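Local coordinates for protein Tni2 (Pseudomonas fluorescens, PDB 6B12) that probably acts as an immunity protein that binds and neutralises a cognate bacterial toxin, at residues Ala66-Asp71 with Val76-Tyr81. Numbering follows the deposited sequence.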
# COMPACT_ATOMS: atom_id res chain seq x y z
N ALA C 66 9.60 10.71 -3.58
CA ALA C 66 9.52 9.36 -4.11
C ALA C 66 8.25 9.30 -4.95
O ALA C 66 7.18 9.67 -4.48
CB ALA C 66 9.48 8.32 -3.00
N ILE C 67 8.39 8.82 -6.19
CA ILE C 67 7.30 8.87 -7.16
C ILE C 67 7.11 7.46 -7.67
O ILE C 67 8.01 6.92 -8.31
CB ILE C 67 7.63 9.80 -8.34
CG1 ILE C 67 8.06 11.21 -7.89
CG2 ILE C 67 6.43 9.83 -9.28
CD1 ILE C 67 6.99 11.96 -7.26
N LEU C 68 5.93 6.88 -7.44
CA LEU C 68 5.58 5.59 -8.03
C LEU C 68 4.75 5.88 -9.28
O LEU C 68 3.63 6.39 -9.18
CB LEU C 68 4.81 4.75 -7.02
CG LEU C 68 4.50 3.34 -7.50
CD1 LEU C 68 5.77 2.56 -7.87
CD2 LEU C 68 3.73 2.66 -6.39
N TRP C 69 5.31 5.54 -10.44
CA TRP C 69 4.87 6.03 -11.74
C TRP C 69 4.16 4.91 -12.48
O TRP C 69 4.79 3.88 -12.76
CB TRP C 69 6.12 6.48 -12.50
CG TRP C 69 5.96 7.23 -13.78
CD1 TRP C 69 6.07 6.72 -15.06
CD2 TRP C 69 5.82 8.64 -13.92
NE1 TRP C 69 5.97 7.75 -15.97
CE2 TRP C 69 5.83 8.93 -15.29
CE3 TRP C 69 5.70 9.69 -12.99
CZ2 TRP C 69 5.69 10.23 -15.77
CZ3 TRP C 69 5.56 10.98 -13.48
CH2 TRP C 69 5.56 11.23 -14.84
N ASN C 70 2.89 5.10 -12.82
CA ASN C 70 2.15 4.02 -13.50
C ASN C 70 2.65 3.88 -14.93
O ASN C 70 2.77 4.87 -15.66
CB ASN C 70 0.65 4.29 -13.50
CG ASN C 70 0.03 4.09 -12.14
OD1 ASN C 70 0.68 3.56 -11.23
ND2 ASN C 70 -1.23 4.50 -11.99
N ASP C 71 2.90 2.63 -15.35
CA ASP C 71 3.49 2.37 -16.67
C ASP C 71 2.48 1.91 -17.71
O ASP C 71 2.85 1.79 -18.89
CB ASP C 71 4.61 1.33 -16.57
CG ASP C 71 5.85 1.88 -15.83
OD1 ASP C 71 6.21 3.05 -16.06
OD2 ASP C 71 6.46 1.13 -15.04
N VAL C 76 -1.48 -1.02 -12.13
CA VAL C 76 -0.65 -2.01 -11.46
C VAL C 76 0.82 -1.81 -11.82
O VAL C 76 1.63 -1.45 -10.96
CB VAL C 76 -1.10 -3.43 -11.84
CG1 VAL C 76 -0.15 -4.48 -11.25
CG2 VAL C 76 -2.54 -3.67 -11.38
N ALA C 77 1.17 -2.04 -13.09
CA ALA C 77 2.55 -1.87 -13.53
C ALA C 77 3.03 -0.47 -13.18
O ALA C 77 2.37 0.52 -13.51
CB ALA C 77 2.66 -2.07 -15.04
N ALA C 78 4.20 -0.39 -12.56
CA ALA C 78 4.68 0.91 -12.11
C ALA C 78 6.18 0.82 -11.87
O ALA C 78 6.72 -0.27 -11.64
CB ALA C 78 3.95 1.35 -10.84
N THR C 79 6.83 1.99 -11.90
CA THR C 79 8.26 2.10 -11.62
C THR C 79 8.46 3.16 -10.54
O THR C 79 7.83 4.21 -10.58
CB THR C 79 9.04 2.49 -12.89
OG1 THR C 79 8.84 1.49 -13.91
CG2 THR C 79 10.52 2.61 -12.60
N LEU C 80 9.34 2.87 -9.59
CA LEU C 80 9.63 3.80 -8.49
C LEU C 80 10.84 4.66 -8.83
O LEU C 80 11.90 4.13 -9.20
CB LEU C 80 9.87 3.01 -7.21
CG LEU C 80 10.27 3.84 -5.99
CD1 LEU C 80 9.16 4.83 -5.57
CD2 LEU C 80 10.67 2.88 -4.84
N TYR C 81 10.70 5.97 -8.66
CA TYR C 81 11.78 6.93 -8.86
C TYR C 81 11.94 7.77 -7.60
O TYR C 81 10.97 8.07 -6.91
CB TYR C 81 11.49 7.89 -10.02
CG TYR C 81 11.30 7.18 -11.33
CD1 TYR C 81 12.39 6.88 -12.14
CD2 TYR C 81 10.03 6.79 -11.75
CE1 TYR C 81 12.21 6.22 -13.36
CE2 TYR C 81 9.83 6.13 -12.95
CZ TYR C 81 10.94 5.85 -13.75
OH TYR C 81 10.76 5.20 -14.96
O HOH W 1 8.63 4.30 -16.17
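Ile67 and Trp69 form hydrogen-bonded antiparallel pairs with Tyr81 and Thr79, each pair closed by two N-H to C=O bonds, while Leu68-Leu80 and Asn70-Ala78 are the non-hydrogen-bonded pairs between them and toward the turn. Beyond the last pair, Asp71 N still donates to Ala77 O at 2.8 Å, so the hairpin stays pinned where the strands give way to the connecting loop. On the face of Trp69 and Tyr81, the tyrosine points an edge at the five-membered ring of the indole in an offset edge-to-face pair, centroids 5.8 Å apart and planes at 88°. Tyr81 CE2 meets Trp69 CB at 3.8 Å, the methylene lying near the plane of the phenol ring. The same face carries a polar cluster. With its CB directed at the other strand and CG beside its own backbone N (chi1 -70°), Asp71 brings OD2 to Thr79 OG1, which donates to the syn lone pair of Asp71 OD2 at 2.7 Å, and a water donates to Asp71 OD1 at 2.7 Å. That water is also hydrogen-bonded to Tyr81 OH, 2.6 Å from its oxygen. On the other face, Leu68 CD1 packs on Ala78 CB at 3.7 Å, and Leu68 and Leu80 both reach Tyr108 of strand 102-112. Asn70, on this face too, is held by Arg52 O through ND2, and its OD1 is hydrogen-bonded to a basic side chain of the other protein chain. Both oxygens of the Asp71 carboxylate are thus engaged, which should restrict its rotation and ties the loop end of this beta hairpin to Thr79 and, through water, Tyr81.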